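Local coordinates for adenosine 5'-monophosphoramidase (Candida albicans, PDB 6IQ1) that hydrolyses adenosine 5'-monophosphoramidates to AMP and an amine or ammonia, working as a homodimer of the histidine triad (HINT) family, at the interface of chains A and B. Numbering follows the deposited sequence. Chains: chain A/B, Adenosine 5'-monophosphoramidase.

Contact 1: the interface of chains A and B. Residues chain A 20, 22, 32-33, 39-40; chain B 130, 133-134, 136-137, 140.
The C-terminal helix 130-147 of chain B lies across the start of the chain A sheet, at strands 21-24 and 28-32, and the contact is almost entirely packing of carbon on carbon, with no N or O in bonding reach of the partner. Aromatic contacts occupy one end. A:Phe20, which hides 91 Å² here, has CG anti to the carbonyl carbon (chi1 -67°), and its ring settles on the first turns of the helix. One face looks onto the B:Leu133 backbone, while ring atom CE2 meets B:Leu133 CB at 3.6 Å. B:Phe130 comes in the plane of that ring, its CD1 3.7 Å from A:Phe20 CE2, so the rim of A:Phe20 is capped by the second phenylalanine. On the far side of the ring's tip, CE1 rests 3.8 Å from B:Gly134 CA, directly on the helix backbone. B:His137, with CG anti to its backbone N (chi1 173°), lays its imidazole face over A:Phe20 CA, and its CD2 lies 3.7 Å from A:Phe20 CB. Aliphatic contacts continue along the helix. A:Leu32 splits its methyls: CD1 touches B:His137 CB at 3.8 Å, and CD2 reaches B:Leu140 CD1 at 3.8 Å. A:Leu22 slides antiparallel past B:His137, bringing CD2 to 3.9 Å from B:His137 CD2. Against the backbone of A:Glu39 and A:Ala40 rests B:Leu136, whose CD2 is 3.4 Å from the A:Glu39 carbonyl O. The hydrophobic seam fastens the C-terminal helix of one subunit onto the other subunit's sheet, helping to hold the homodimer together.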
# COMPACT_ATOMS: atom_id res chain seq x y z
N PHE A 20 15.49 0.56 14.99
CA PHE A 20 14.51 0.66 16.06
C PHE A 20 13.41 -0.34 15.72
O PHE A 20 12.38 -0.02 15.11
CB PHE A 20 13.99 2.09 16.18
CG PHE A 20 15.02 3.09 16.64
CD1 PHE A 20 15.41 3.15 17.98
CD2 PHE A 20 15.60 3.98 15.74
CE1 PHE A 20 16.35 4.09 18.41
CE2 PHE A 20 16.55 4.92 16.16
CZ PHE A 20 16.92 4.97 17.50
N LEU A 22 10.40 -2.98 15.69
CA LEU A 22 9.06 -2.99 16.25
C LEU A 22 8.54 -4.41 16.22
O LEU A 22 8.88 -5.21 17.12
CB LEU A 22 8.17 -2.01 15.48
CG LEU A 22 8.52 -0.56 15.77
CD1 LEU A 22 7.65 0.35 14.96
CD2 LEU A 22 8.38 -0.28 17.27
N LEU A 32 11.18 1.66 12.91
CA LEU A 32 10.98 3.09 12.70
C LEU A 32 11.82 3.59 11.53
O LEU A 32 12.99 3.25 11.38
CB LEU A 32 11.35 3.87 13.95
CG LEU A 32 10.43 3.68 15.16
CD1 LEU A 32 10.95 4.49 16.34
CD2 LEU A 32 8.99 4.08 14.80
N ASP A 33 11.21 4.42 10.69
CA ASP A 33 11.95 5.12 9.66
C ASP A 33 12.79 6.20 10.33
O ASP A 33 12.26 7.04 11.06
CB ASP A 33 10.99 5.72 8.63
CG ASP A 33 11.68 6.07 7.33
OD1 ASP A 33 12.89 6.39 7.34
OD2 ASP A 33 11.00 6.05 6.28
N GLU A 39 5.42 11.52 12.53
CA GLU A 39 5.98 11.19 13.84
C GLU A 39 6.33 9.70 13.97
O GLU A 39 7.49 9.36 14.23
CB GLU A 39 5.05 11.61 14.97
CG GLU A 39 5.65 11.27 16.33
CD GLU A 39 4.85 11.82 17.49
OE1 GLU A 39 3.71 12.28 17.28
OE2 GLU A 39 5.38 11.80 18.62
N ALA A 40 5.36 8.80 13.82
CA ALA A 40 5.72 7.38 14.01
C ALA A 40 5.79 6.63 12.68
O ALA A 40 5.17 5.57 12.49
CB ALA A 40 4.76 6.71 14.97
N PHE B 130 18.09 10.88 17.26
CA PHE B 130 18.15 9.55 17.86
C PHE B 130 17.58 9.55 19.28
O PHE B 130 17.05 8.53 19.72
CB PHE B 130 19.57 9.02 17.86
CG PHE B 130 19.98 8.38 16.56
CD1 PHE B 130 19.10 7.59 15.86
CD2 PHE B 130 21.26 8.57 16.06
CE1 PHE B 130 19.48 7.00 14.64
CE2 PHE B 130 21.66 7.99 14.86
CZ PHE B 130 20.76 7.20 14.14
N LEU B 133 13.78 9.47 18.41
CA LEU B 133 13.46 8.14 17.90
C LEU B 133 13.50 7.10 19.01
O LEU B 133 12.62 6.24 19.10
CB LEU B 133 14.41 7.76 16.76
CG LEU B 133 14.13 8.55 15.48
CD1 LEU B 133 15.28 8.41 14.47
CD2 LEU B 133 12.81 8.10 14.87
N GLY B 134 14.51 7.19 19.89
CA GLY B 134 14.64 6.23 20.97
C GLY B 134 13.49 6.28 21.96
O GLY B 134 12.98 5.24 22.38
N LEU B 136 10.50 7.52 21.38
CA LEU B 136 9.34 7.05 20.65
C LEU B 136 9.36 5.53 20.55
O LEU B 136 8.31 4.87 20.65
CB LEU B 136 9.31 7.69 19.27
CG LEU B 136 8.24 7.13 18.34
CD1 LEU B 136 6.83 7.46 18.84
CD2 LEU B 136 8.47 7.64 16.95
N HIS B 137 10.54 4.95 20.37
CA HIS B 137 10.65 3.51 20.21
C HIS B 137 10.33 2.78 21.51
O HIS B 137 9.78 1.67 21.48
CB HIS B 137 12.04 3.14 19.73
CG HIS B 137 12.30 1.67 19.70
ND1 HIS B 137 13.12 1.04 20.61
CD2 HIS B 137 11.84 0.70 18.87
CE1 HIS B 137 13.16 -0.25 20.34
NE2 HIS B 137 12.39 -0.48 19.29
N LEU B 140 6.43 2.87 21.86
CA LEU B 140 5.74 1.90 21.00
C LEU B 140 5.98 0.46 21.44
O LEU B 140 5.10 -0.39 21.28
CB LEU B 140 6.18 2.09 19.56
CG LEU B 140 5.84 3.44 18.95
CD1 LEU B 140 6.38 3.49 17.53
CD2 LEU B 140 4.33 3.69 18.99

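Contact 2: the interface of chains A and B. Residues chain A 36-37, 41, 99, 108, 110, 116-120; chain B 121-125.
B:Trp123, with 97 Å² hidden, inserts its indole from the segment after strand 120-122 into the expected nucleotide-binding side of chain A. CG is anti to the backbone N (chi1 -153°), and the ring is clamped on both faces. A:Ile37 covers one: its CG2 sits over the five-membered ring, 3.5 Å from B:Trp123 CD1, and CD1 lies over the six-membered ring. A:His99 takes the opposite face, bringing CE1 to 3.6 Å from B:Trp123 CG. At the far rim the indole meets A:His108 edge to face, the planes turned 81° apart, and CH2 points onto the imidazole face near its rim. That imidazole is tied in its own plane to A:His41 NE2, which lies 3.0 Å from A:His108 ND1; A:His41 ND1 in turn accepts the backbone N of A:Ile37, nearly in the ring plane. This relay would fix the rotation of both histidines, and because ND1 accepts from A:Ile37 N, A:His41 NE2 would probably carry the hydrogen directed at A:His108 ND1. A:His99, an expected AMP-binding residue, hides 79 Å² and also receives B:Val121, whose CG1 lies over the imidazole face off its centre. A:Ile37, with CG1 in the crowded position between backbone N and carbonyl carbon (chi1 72°), also sets CB against the B:Pro124 carbonyl O. The B:Pro124 ring packs on the A:Ala116 and A:Gly118 carbonyls. Beside the indole, an antiparallel bridge joins the chains: A:Gly120 N donates to B:Gly122 O at 3.1 Å from above the carbonyl plane, whereas B:Gly122 N meets A:Gly120 O in plane, on a lone pair, at 2.7 Å.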
# COMPACT_ATOMS: atom_id res chain seq x y z
N PRO A 36 11.92 9.99 8.86
CA PRO A 36 10.46 9.99 8.77
C PRO A 36 9.91 11.24 8.10
O PRO A 36 10.55 12.29 8.03
CB PRO A 36 10.03 9.91 10.23
CG PRO A 36 11.13 10.62 10.97
CD PRO A 36 12.39 10.33 10.22
N ILE A 37 8.69 11.10 7.59
CA ILE A 37 7.91 12.26 7.15
C ILE A 37 6.70 12.47 8.04
O ILE A 37 5.83 13.29 7.72
CB ILE A 37 7.51 12.16 5.67
CG1 ILE A 37 6.43 11.10 5.49
CG2 ILE A 37 8.71 11.92 4.77
CD1 ILE A 37 5.71 11.25 4.20
N HIS A 41 6.56 7.18 11.73
CA HIS A 41 6.69 6.60 10.40
C HIS A 41 7.39 5.24 10.49
O HIS A 41 8.53 5.15 10.95
CB HIS A 41 7.46 7.60 9.52
CG HIS A 41 7.62 7.20 8.09
ND1 HIS A 41 7.95 8.11 7.11
CD2 HIS A 41 7.53 6.00 7.47
CE1 HIS A 41 8.04 7.49 5.94
NE2 HIS A 41 7.79 6.21 6.13
N HIS A 99 9.53 6.78 -6.78
CA HIS A 99 10.01 7.33 -5.51
C HIS A 99 10.64 6.27 -4.60
O HIS A 99 10.76 6.47 -3.38
CB HIS A 99 8.87 8.06 -4.78
CG HIS A 99 9.32 9.13 -3.84
ND1 HIS A 99 9.90 8.85 -2.62
CD2 HIS A 99 9.24 10.48 -3.92
CE1 HIS A 99 10.18 9.98 -1.99
NE2 HIS A 99 9.78 10.99 -2.76
N HIS A 108 5.53 1.64 3.60
CA HIS A 108 5.46 2.74 4.57
C HIS A 108 4.09 2.75 5.24
O HIS A 108 3.06 2.83 4.55
CB HIS A 108 5.69 4.09 3.89
CG HIS A 108 6.93 4.19 3.06
ND1 HIS A 108 8.08 4.83 3.50
CD2 HIS A 108 7.20 3.80 1.78
CE1 HIS A 108 9.00 4.79 2.55
NE2 HIS A 108 8.49 4.17 1.50
N ILE A 110 2.35 5.45 7.33
CA ILE A 110 2.61 6.87 7.61
C ILE A 110 1.37 7.50 8.25
O ILE A 110 0.34 7.68 7.57
CB ILE A 110 3.01 7.64 6.34
CG1 ILE A 110 4.06 6.87 5.54
CG2 ILE A 110 3.52 9.02 6.68
CD1 ILE A 110 4.25 7.46 4.17
N ALA A 116 0.52 19.49 6.84
CA ALA A 116 1.93 19.81 6.68
C ALA A 116 2.82 18.57 6.74
O ALA A 116 3.94 18.60 6.20
CB ALA A 116 2.36 20.81 7.76
N THR A 117 2.35 17.48 7.35
CA THR A 117 3.17 16.31 7.62
C THR A 117 2.53 15.08 6.98
O THR A 117 1.44 15.15 6.41
CB THR A 117 3.36 16.11 9.13
OG1 THR A 117 2.11 15.74 9.73
CG2 THR A 117 3.87 17.39 9.77
N GLY A 118 3.23 13.94 7.09
CA GLY A 118 2.79 12.70 6.47
C GLY A 118 2.78 12.80 4.94
O GLY A 118 3.35 13.71 4.34
N LEU A 119 2.11 11.84 4.32
CA LEU A 119 2.11 11.77 2.87
C LEU A 119 1.30 12.91 2.26
O LEU A 119 0.24 13.28 2.77
CB LEU A 119 1.54 10.43 2.41
CG LEU A 119 1.66 10.16 0.92
CD1 LEU A 119 3.14 10.00 0.51
CD2 LEU A 119 0.84 8.92 0.55
N GLY A 120 1.81 13.47 1.17
CA GLY A 120 1.08 14.45 0.38
C GLY A 120 0.73 13.84 -0.97
O GLY A 120 1.62 13.37 -1.68
N VAL B 121 4.10 11.97 -5.28
CA VAL B 121 4.50 11.74 -3.89
C VAL B 121 5.01 13.05 -3.30
O VAL B 121 6.07 13.55 -3.69
CB VAL B 121 5.56 10.63 -3.82
CG1 VAL B 121 5.88 10.27 -2.38
CG2 VAL B 121 5.09 9.43 -4.59
N GLY B 122 4.26 13.63 -2.37
CA GLY B 122 4.79 14.70 -1.53
C GLY B 122 5.43 14.07 -0.30
O GLY B 122 4.81 13.23 0.36
N TRP B 123 6.67 14.47 -0.01
CA TRP B 123 7.51 13.76 0.97
C TRP B 123 8.19 14.77 1.89
O TRP B 123 9.39 15.05 1.76
CB TRP B 123 8.52 12.86 0.25
CG TRP B 123 9.00 11.62 1.02
CD1 TRP B 123 10.22 11.45 1.63
CD2 TRP B 123 8.27 10.41 1.25
NE1 TRP B 123 10.29 10.21 2.22
CE2 TRP B 123 9.11 9.55 2.00
CE3 TRP B 123 6.99 9.97 0.91
CZ2 TRP B 123 8.70 8.26 2.40
CZ3 TRP B 123 6.59 8.68 1.30
CH2 TRP B 123 7.44 7.84 2.03
N PRO B 124 7.46 15.32 2.86
CA PRO B 124 8.05 16.36 3.72
C PRO B 124 8.85 15.78 4.87
O PRO B 124 8.29 15.40 5.90
CB PRO B 124 6.82 17.14 4.22
CG PRO B 124 5.73 16.11 4.25
CD PRO B 124 6.02 15.13 3.12
N ALA B 125 10.17 15.73 4.69
CA ALA B 125 11.06 15.26 5.74
C ALA B 125 10.83 16.02 7.03
O ALA B 125 10.64 17.24 7.04
CB ALA B 125 12.52 15.39 5.31

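Contact 1 and contact 2 draw on the same C-terminal stretch of chain B, and the centres of their C-alpha atoms lie about 16 Å apart: strand 120-122 and the residues just after it serve contact 2, and helix 130-147 serves contact 1. On chain A, the segment running from strand 28-32 through residues 33 to 41 contributes to both. Contact 2 centres about 12 Å from the expected nucleophile A:His106, contact 1 about 15 Å. Thus the C-terminal stretch of one subunit both buttresses the partner and reaches its expected nucleotide site, and two-fold symmetry repeats both contacts, suggesting that dimerisation shapes each active site.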